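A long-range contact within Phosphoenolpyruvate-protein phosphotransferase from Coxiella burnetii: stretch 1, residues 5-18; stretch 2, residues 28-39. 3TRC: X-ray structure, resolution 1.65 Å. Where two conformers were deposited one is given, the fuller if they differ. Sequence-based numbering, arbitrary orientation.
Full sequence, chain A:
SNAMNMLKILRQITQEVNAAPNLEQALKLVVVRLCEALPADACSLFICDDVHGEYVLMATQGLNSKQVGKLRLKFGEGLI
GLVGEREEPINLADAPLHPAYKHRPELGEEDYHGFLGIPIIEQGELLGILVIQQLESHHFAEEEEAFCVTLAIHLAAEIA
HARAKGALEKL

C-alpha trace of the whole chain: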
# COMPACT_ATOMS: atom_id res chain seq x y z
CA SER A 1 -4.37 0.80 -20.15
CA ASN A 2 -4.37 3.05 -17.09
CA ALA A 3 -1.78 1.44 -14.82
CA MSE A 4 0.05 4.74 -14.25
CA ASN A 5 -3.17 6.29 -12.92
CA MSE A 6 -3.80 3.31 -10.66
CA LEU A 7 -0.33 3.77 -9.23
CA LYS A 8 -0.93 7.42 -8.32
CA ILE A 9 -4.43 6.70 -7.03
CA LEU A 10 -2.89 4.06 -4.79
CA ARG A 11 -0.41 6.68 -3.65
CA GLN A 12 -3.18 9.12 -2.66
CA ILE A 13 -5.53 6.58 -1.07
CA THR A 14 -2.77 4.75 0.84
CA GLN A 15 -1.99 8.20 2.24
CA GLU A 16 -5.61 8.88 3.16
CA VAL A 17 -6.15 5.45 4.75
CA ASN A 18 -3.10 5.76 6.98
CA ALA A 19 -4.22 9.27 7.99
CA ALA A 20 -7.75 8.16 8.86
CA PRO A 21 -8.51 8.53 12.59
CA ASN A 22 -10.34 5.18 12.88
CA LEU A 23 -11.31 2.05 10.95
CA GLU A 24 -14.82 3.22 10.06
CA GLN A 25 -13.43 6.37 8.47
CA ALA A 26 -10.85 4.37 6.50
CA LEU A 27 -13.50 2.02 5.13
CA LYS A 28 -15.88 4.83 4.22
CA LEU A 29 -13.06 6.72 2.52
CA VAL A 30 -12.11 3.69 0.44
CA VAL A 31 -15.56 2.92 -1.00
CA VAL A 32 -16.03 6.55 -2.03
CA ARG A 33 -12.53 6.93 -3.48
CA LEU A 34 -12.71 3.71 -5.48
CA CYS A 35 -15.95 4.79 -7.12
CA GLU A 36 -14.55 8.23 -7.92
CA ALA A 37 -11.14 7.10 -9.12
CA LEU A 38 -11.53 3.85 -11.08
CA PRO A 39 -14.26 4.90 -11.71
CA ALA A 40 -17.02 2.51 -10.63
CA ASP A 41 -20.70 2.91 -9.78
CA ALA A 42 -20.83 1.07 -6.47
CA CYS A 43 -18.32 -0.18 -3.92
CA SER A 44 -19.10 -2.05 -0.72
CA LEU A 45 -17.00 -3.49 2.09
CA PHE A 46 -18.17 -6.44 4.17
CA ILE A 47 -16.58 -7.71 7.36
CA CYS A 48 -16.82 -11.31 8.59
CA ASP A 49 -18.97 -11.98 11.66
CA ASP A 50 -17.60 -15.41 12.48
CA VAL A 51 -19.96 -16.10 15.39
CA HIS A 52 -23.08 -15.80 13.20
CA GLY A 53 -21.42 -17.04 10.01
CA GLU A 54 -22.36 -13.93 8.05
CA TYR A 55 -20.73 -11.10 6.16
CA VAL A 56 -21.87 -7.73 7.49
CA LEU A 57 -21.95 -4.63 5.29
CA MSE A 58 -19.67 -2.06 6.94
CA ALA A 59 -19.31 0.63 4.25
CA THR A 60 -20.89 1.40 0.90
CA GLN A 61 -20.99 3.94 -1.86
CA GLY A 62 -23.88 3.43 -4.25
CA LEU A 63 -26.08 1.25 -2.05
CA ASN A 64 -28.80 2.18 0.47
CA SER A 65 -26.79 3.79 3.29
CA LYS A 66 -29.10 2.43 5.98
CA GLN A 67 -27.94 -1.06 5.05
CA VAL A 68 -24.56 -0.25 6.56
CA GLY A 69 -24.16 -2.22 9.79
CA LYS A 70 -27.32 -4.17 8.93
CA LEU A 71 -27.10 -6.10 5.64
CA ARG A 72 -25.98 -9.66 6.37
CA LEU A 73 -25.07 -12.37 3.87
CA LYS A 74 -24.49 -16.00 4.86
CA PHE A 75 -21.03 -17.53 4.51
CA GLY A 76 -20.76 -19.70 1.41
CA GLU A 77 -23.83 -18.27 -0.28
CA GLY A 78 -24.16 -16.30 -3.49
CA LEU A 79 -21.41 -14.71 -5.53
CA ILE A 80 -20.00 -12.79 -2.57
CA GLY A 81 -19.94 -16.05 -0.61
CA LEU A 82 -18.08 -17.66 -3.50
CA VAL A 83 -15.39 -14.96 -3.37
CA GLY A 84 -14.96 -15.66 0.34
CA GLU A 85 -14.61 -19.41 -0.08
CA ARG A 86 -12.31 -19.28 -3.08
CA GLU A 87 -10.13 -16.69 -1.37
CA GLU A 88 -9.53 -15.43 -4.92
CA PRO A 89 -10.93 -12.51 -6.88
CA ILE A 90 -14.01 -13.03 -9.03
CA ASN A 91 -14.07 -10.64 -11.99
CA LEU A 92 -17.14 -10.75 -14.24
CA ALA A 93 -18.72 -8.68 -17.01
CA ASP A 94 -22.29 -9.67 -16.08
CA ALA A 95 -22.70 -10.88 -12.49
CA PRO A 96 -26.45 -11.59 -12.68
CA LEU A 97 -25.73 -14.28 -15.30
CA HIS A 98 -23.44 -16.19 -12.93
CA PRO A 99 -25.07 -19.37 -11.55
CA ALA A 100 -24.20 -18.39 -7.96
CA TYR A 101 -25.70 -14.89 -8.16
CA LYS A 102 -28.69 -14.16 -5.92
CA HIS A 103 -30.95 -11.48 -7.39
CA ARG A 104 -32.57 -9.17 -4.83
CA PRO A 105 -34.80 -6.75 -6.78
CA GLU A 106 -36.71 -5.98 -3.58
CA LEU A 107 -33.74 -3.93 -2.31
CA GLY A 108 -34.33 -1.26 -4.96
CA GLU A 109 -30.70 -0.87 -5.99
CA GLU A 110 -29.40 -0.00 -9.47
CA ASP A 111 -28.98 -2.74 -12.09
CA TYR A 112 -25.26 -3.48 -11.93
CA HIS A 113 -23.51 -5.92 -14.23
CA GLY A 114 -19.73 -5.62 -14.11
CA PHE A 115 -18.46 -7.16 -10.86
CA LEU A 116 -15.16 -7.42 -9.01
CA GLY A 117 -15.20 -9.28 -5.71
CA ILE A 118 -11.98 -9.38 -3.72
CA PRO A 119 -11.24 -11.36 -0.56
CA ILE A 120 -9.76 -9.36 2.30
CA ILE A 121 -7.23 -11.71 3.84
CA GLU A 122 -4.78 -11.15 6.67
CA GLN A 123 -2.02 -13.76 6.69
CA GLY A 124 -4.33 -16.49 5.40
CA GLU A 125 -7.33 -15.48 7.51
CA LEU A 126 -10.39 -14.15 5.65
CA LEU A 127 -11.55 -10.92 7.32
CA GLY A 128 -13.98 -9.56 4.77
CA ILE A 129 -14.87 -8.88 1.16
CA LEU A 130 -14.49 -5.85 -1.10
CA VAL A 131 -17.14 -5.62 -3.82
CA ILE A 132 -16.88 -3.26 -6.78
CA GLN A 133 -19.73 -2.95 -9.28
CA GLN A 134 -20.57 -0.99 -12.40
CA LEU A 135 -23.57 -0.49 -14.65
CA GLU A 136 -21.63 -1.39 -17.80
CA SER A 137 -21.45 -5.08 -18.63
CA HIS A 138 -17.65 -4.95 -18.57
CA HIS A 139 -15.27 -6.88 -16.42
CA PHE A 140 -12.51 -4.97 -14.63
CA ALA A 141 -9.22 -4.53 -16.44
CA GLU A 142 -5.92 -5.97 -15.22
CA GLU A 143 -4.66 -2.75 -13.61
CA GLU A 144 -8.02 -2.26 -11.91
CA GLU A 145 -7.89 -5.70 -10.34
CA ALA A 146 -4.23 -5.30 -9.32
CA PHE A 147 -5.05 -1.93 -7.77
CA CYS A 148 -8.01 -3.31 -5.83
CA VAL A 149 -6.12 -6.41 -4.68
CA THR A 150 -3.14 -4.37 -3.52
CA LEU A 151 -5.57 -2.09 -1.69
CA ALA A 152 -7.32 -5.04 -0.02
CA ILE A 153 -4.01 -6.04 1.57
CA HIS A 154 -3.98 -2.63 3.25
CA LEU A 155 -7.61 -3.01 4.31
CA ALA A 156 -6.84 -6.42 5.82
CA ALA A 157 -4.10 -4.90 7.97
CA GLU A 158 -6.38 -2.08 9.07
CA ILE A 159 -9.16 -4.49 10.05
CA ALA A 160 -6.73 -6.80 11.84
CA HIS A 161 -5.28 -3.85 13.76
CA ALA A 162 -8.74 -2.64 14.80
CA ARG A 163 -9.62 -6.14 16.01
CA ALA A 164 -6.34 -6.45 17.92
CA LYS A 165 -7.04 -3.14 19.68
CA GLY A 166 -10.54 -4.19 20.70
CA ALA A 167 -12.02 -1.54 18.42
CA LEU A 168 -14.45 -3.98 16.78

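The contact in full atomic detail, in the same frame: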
# COMPACT_ATOMS: atom_id res chain seq x y z
N ASN A 5 -2.15 5.68 -13.78
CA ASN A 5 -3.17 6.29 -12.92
C ASN A 5 -3.39 5.49 -11.65
O ASN A 5 -3.39 6.04 -10.55
CB ASN A 5 -4.50 6.42 -13.66
CG ASN A 5 -4.49 7.56 -14.65
OD1 ASN A 5 -4.52 7.35 -15.86
ND2 ASN A 5 -4.48 8.79 -14.14
N MSE A 6 -3.60 4.18 -11.81
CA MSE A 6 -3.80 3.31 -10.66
C MSE A 6 -2.71 3.52 -9.63
O MSE A 6 -2.96 3.60 -8.43
CB MSE A 6 -3.82 1.84 -11.10
CG MSE A 6 -4.94 1.50 -12.05
SE MSE A 6 -6.66 1.79 -11.20
CE MSE A 6 -7.22 3.36 -12.16
N LEU A 7 -1.47 3.61 -10.10
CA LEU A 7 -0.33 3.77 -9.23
C LEU A 7 -0.43 5.05 -8.39
O LEU A 7 -0.18 5.04 -7.19
CB LEU A 7 0.93 3.79 -10.09
CG LEU A 7 2.27 3.48 -9.44
CD1 LEU A 7 2.20 2.22 -8.58
CD2 LEU A 7 3.28 3.33 -10.56
N LYS A 8 -0.81 6.15 -9.02
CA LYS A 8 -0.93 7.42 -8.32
C LYS A 8 -2.17 7.49 -7.44
O LYS A 8 -2.18 8.16 -6.40
CB LYS A 8 -0.91 8.58 -9.31
CG LYS A 8 0.37 8.68 -10.10
CD LYS A 8 0.32 9.85 -11.05
CE LYS A 8 1.60 9.98 -11.85
NZ LYS A 8 1.38 10.80 -13.07
N ILE A 9 -3.23 6.80 -7.85
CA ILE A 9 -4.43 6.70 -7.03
C ILE A 9 -4.09 5.94 -5.76
O ILE A 9 -4.49 6.33 -4.66
CB ILE A 9 -5.56 5.97 -7.76
CG1 ILE A 9 -6.02 6.81 -8.95
CG2 ILE A 9 -6.73 5.68 -6.80
CD1 ILE A 9 -6.84 6.04 -9.96
N LEU A 10 -3.34 4.85 -5.92
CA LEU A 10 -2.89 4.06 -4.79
C LEU A 10 -2.09 4.95 -3.85
O LEU A 10 -2.25 4.88 -2.63
CB LEU A 10 -2.00 2.91 -5.27
CG LEU A 10 -2.55 1.50 -5.18
CD1 LEU A 10 -1.41 0.50 -5.35
CD2 LEU A 10 -3.27 1.28 -3.85
N ARG A 11 -1.24 5.78 -4.43
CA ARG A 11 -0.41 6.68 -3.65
C ARG A 11 -1.28 7.58 -2.76
O ARG A 11 -1.06 7.69 -1.56
CB ARG A 11 0.45 7.52 -4.58
CG ARG A 11 1.54 8.32 -3.90
CD ARG A 11 2.20 9.26 -4.90
NE ARG A 11 1.22 10.17 -5.50
CZ ARG A 11 1.38 10.76 -6.68
NH1 ARG A 11 2.47 10.53 -7.40
NH2 ARG A 11 0.44 11.57 -7.15
N GLN A 12 -2.29 8.20 -3.37
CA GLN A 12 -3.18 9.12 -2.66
C GLN A 12 -4.06 8.43 -1.62
O GLN A 12 -4.23 8.93 -0.51
CB GLN A 12 -4.04 9.92 -3.65
CG GLN A 12 -5.17 10.72 -3.01
CD GLN A 12 -4.68 11.97 -2.28
OE1 GLN A 12 -3.55 12.41 -2.45
NE2 GLN A 12 -5.55 12.55 -1.46
N ILE A 13 -4.63 7.28 -1.98
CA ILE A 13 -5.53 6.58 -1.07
C ILE A 13 -4.78 5.89 0.08
O ILE A 13 -5.29 5.81 1.19
CB ILE A 13 -6.43 5.56 -1.79
CG1 ILE A 13 -7.51 5.04 -0.85
CG2 ILE A 13 -5.61 4.40 -2.35
CD1 ILE A 13 -8.58 4.24 -1.55
N THR A 14 -3.58 5.38 -0.20
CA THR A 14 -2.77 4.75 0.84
C THR A 14 -2.48 5.82 1.89
O THR A 14 -2.54 5.56 3.09
CB THR A 14 -1.45 4.18 0.27
OG1 THR A 14 -1.75 3.25 -0.79
CG2 THR A 14 -0.66 3.46 1.35
N GLN A 15 -2.19 7.02 1.40
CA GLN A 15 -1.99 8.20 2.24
C GLN A 15 -3.22 8.48 3.10
O GLN A 15 -3.12 8.64 4.32
CB GLN A 15 -1.72 9.42 1.35
CG GLN A 15 -1.44 10.69 2.11
CD GLN A 15 0.03 10.83 2.46
OE1 GLN A 15 0.50 10.25 3.43
NE2 GLN A 15 0.76 11.58 1.64
N GLU A 16 -4.38 8.56 2.46
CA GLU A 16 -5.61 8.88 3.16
C GLU A 16 -6.03 7.81 4.17
O GLU A 16 -6.52 8.13 5.25
CB GLU A 16 -6.75 9.16 2.16
CG GLU A 16 -6.66 10.51 1.47
CD GLU A 16 -7.86 10.79 0.57
OE1 GLU A 16 -8.44 9.82 0.03
OE2 GLU A 16 -8.22 11.97 0.40
N VAL A 17 -5.83 6.54 3.83
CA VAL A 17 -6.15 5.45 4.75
C VAL A 17 -5.29 5.51 6.00
O VAL A 17 -5.80 5.40 7.12
CB VAL A 17 -6.01 4.06 4.09
CG1 VAL A 17 -6.14 2.96 5.14
CG2 VAL A 17 -7.04 3.88 2.99
N ASN A 18 -3.99 5.70 5.83
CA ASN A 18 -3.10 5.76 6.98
C ASN A 18 -3.34 7.00 7.85
O ASN A 18 -3.01 7.00 9.03
CB ASN A 18 -1.64 5.63 6.57
CG ASN A 18 -1.24 4.20 6.29
OD1 ASN A 18 -1.96 3.27 6.66
ND2 ASN A 18 -0.10 4.01 5.65
N LYS A 28 -14.95 3.95 4.92
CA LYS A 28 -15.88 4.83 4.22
C LYS A 28 -15.14 5.63 3.15
O LYS A 28 -15.69 5.90 2.08
CB LYS A 28 -16.61 5.74 5.21
CG LYS A 28 -17.41 4.96 6.23
CD LYS A 28 -18.53 5.78 6.84
CE LYS A 28 -19.43 4.87 7.67
NZ LYS A 28 -19.69 3.57 6.98
N LEU A 29 -13.90 5.98 3.44
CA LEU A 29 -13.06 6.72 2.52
C LEU A 29 -12.78 5.88 1.28
O LEU A 29 -12.88 6.35 0.15
CB LEU A 29 -11.75 7.08 3.24
CG LEU A 29 -10.53 7.69 2.57
CD1 LEU A 29 -9.57 8.13 3.66
CD2 LEU A 29 -9.85 6.71 1.63
N VAL A 30 -12.44 4.62 1.51
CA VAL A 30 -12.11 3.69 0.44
C VAL A 30 -13.26 3.47 -0.56
O VAL A 30 -13.06 3.56 -1.76
CB VAL A 30 -11.58 2.36 1.01
CG1 VAL A 30 -11.47 1.31 -0.09
CG2 VAL A 30 -10.23 2.59 1.69
N VAL A 31 -14.47 3.20 -0.07
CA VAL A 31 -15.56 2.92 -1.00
C VAL A 31 -15.89 4.14 -1.87
O VAL A 31 -16.22 4.01 -3.05
CB VAL A 31 -16.82 2.36 -0.29
CG1 VAL A 31 -16.48 1.09 0.46
CG2 VAL A 31 -17.44 3.40 0.65
N VAL A 32 -15.76 5.33 -1.29
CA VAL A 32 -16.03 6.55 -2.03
C VAL A 32 -14.93 6.79 -3.06
O VAL A 32 -15.21 7.07 -4.23
CB VAL A 32 -16.13 7.78 -1.09
CG1 VAL A 32 -16.12 9.07 -1.91
CG2 VAL A 32 -17.38 7.70 -0.24
N ARG A 33 -13.68 6.66 -2.62
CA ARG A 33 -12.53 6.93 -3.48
C ARG A 33 -12.47 5.98 -4.66
O ARG A 33 -12.18 6.39 -5.79
CB ARG A 33 -11.22 6.87 -2.68
CG ARG A 33 -11.02 8.02 -1.72
CD ARG A 33 -11.03 9.36 -2.43
NE ARG A 33 -10.70 10.46 -1.53
CZ ARG A 33 -11.19 11.69 -1.64
NH1 ARG A 33 -12.04 11.98 -2.61
NH2 ARG A 33 -10.83 12.63 -0.77
N LEU A 34 -12.72 4.69 -4.41
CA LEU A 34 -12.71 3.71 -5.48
C LEU A 34 -13.71 4.09 -6.56
O LEU A 34 -13.39 4.08 -7.75
CB LEU A 34 -13.02 2.30 -4.95
CG LEU A 34 -11.83 1.55 -4.37
CD1 LEU A 34 -12.18 0.10 -4.05
CD2 LEU A 34 -10.69 1.60 -5.34
N CYS A 35 -14.93 4.43 -6.15
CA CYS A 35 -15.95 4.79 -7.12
C CYS A 35 -15.56 6.03 -7.92
O CYS A 35 -15.80 6.09 -9.12
CB CYS A 35 -17.30 5.00 -6.43
SG CYS A 35 -18.07 3.45 -5.97
N GLU A 36 -14.96 7.01 -7.25
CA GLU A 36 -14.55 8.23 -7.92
C GLU A 36 -13.40 7.99 -8.89
O GLU A 36 -13.37 8.57 -9.98
CB GLU A 36 -14.10 9.28 -6.90
CG GLU A 36 -15.22 9.85 -6.05
CD GLU A 36 -14.68 10.74 -4.95
OE1 GLU A 36 -13.52 10.53 -4.52
OE2 GLU A 36 -15.42 11.64 -4.50
N ALA A 37 -12.45 7.16 -8.48
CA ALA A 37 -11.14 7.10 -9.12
C ALA A 37 -10.99 6.05 -10.22
O ALA A 37 -10.25 6.26 -11.18
CB ALA A 37 -10.04 6.93 -8.06
N LEU A 38 -11.68 4.91 -10.09
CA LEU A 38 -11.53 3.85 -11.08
C LEU A 38 -11.95 4.25 -12.51
O LEU A 38 -11.17 4.07 -13.44
CB LEU A 38 -12.26 2.57 -10.65
CG LEU A 38 -11.53 1.71 -9.62
CD1 LEU A 38 -12.37 0.50 -9.26
CD2 LEU A 38 -10.16 1.29 -10.14
N PRO A 39 -13.18 4.78 -12.68
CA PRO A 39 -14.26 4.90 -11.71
C PRO A 39 -15.13 3.64 -11.67
O PRO A 39 -14.97 2.74 -12.49
CB PRO A 39 -15.09 6.06 -12.26
CG PRO A 39 -14.95 5.91 -13.74
CD PRO A 39 -13.53 5.42 -13.96

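Residues 5-18 are helical throughout, and the second stretch is helical from residue 28 to about residue 37 before turning through Leu38 into Pro39, which follows a cis peptide bond. The two helix axes run nearly antiparallel, with 163° between their N-to-C directions, and approach to 10.1 Å. The register follows from that arrangement: ascending the first helix means descending the second, so the CA of Ile9 lies 7.0 Å from the CA of Ala37, whereas the CA of Val17 lies 7.4 Å from the CA of Leu29. Together the stretches bury 495 Å².

The backbone donors and acceptors are largely satisfied inside each helix. In the first, an unbroken i to i+4 series runs from Ile9 N to Asn5 O (2.8 Å) through Asn18 N to Thr14 O (3.1 Å). The second is less even: Val32 N to Lys28 O and Cys35 N to Val31 O are both weak at 3.4 Å, while Arg33 N to Leu29 O is 2.9 Å and Ala37 N to Arg33 O is 2.8 Å. No backbone hydrogen bond links the helices, so the contact depends on side chains.

Its polar centre is the pair Glu16 and Arg33, whose CA-to-CB bonds both point toward the opposing stretch. Arg33 NE donates to Glu16 OE1 at 2.8 Å with an N-H...O angle of 157°, and Arg33 NH2 donates to Glu16 OE2 at 2.9 Å and 144°. Two nitrogens thus engage two carboxylate oxygens in a bidentate salt bridge, with OE1 at the edge of the guanidinium, near its plane, where the N-H groups point. The remaining terminal nitrogen turns to its own helix: Arg33 NH1 donates to Glu36 OE1 at 2.8 Å and 152°, a second salt bridge, one turn along. Glu16 OE2 also accepts a weak bond from Gln12 NE2, at 3.3 Å and 139°. One guanidinium therefore serves two carboxylates, one in each helix. On the first helix, Thr14, whose CA-to-CB bond points away from the partner, directs OG1 to its own backbone, donating to Leu10 O at 2.5 Å.

Apolar side chains fill the rest of the contact. Ile13 points toward the second helix and touches three residues there: its CG1 lies 3.8 Å from Leu29 CD2, and its CD1 lies 4.0 Å from Val30 CG2 and 3.9 Å from Arg33 CB, so the aliphatic base of the arginine packs here while its charged end pairs with Glu16. Leu29 CD1 reaches Glu16 CB at 3.4 Å, making the glutamate's methylene part of the apolar surface too. Val17 CG2 meets Val30 CG2 at 3.7 Å. At the other end, Ile9 CG2 packs 3.8 Å from Ala37 CB, and the small alanine coincides with the shortest CA spacing in the register. Beyond it, the selenium of Met6, present as selenomethionine, lies 3.7 Å from Leu38 CD2; the CA-to-CB bond of Leu38 points away, but its side-chain end comes nearer.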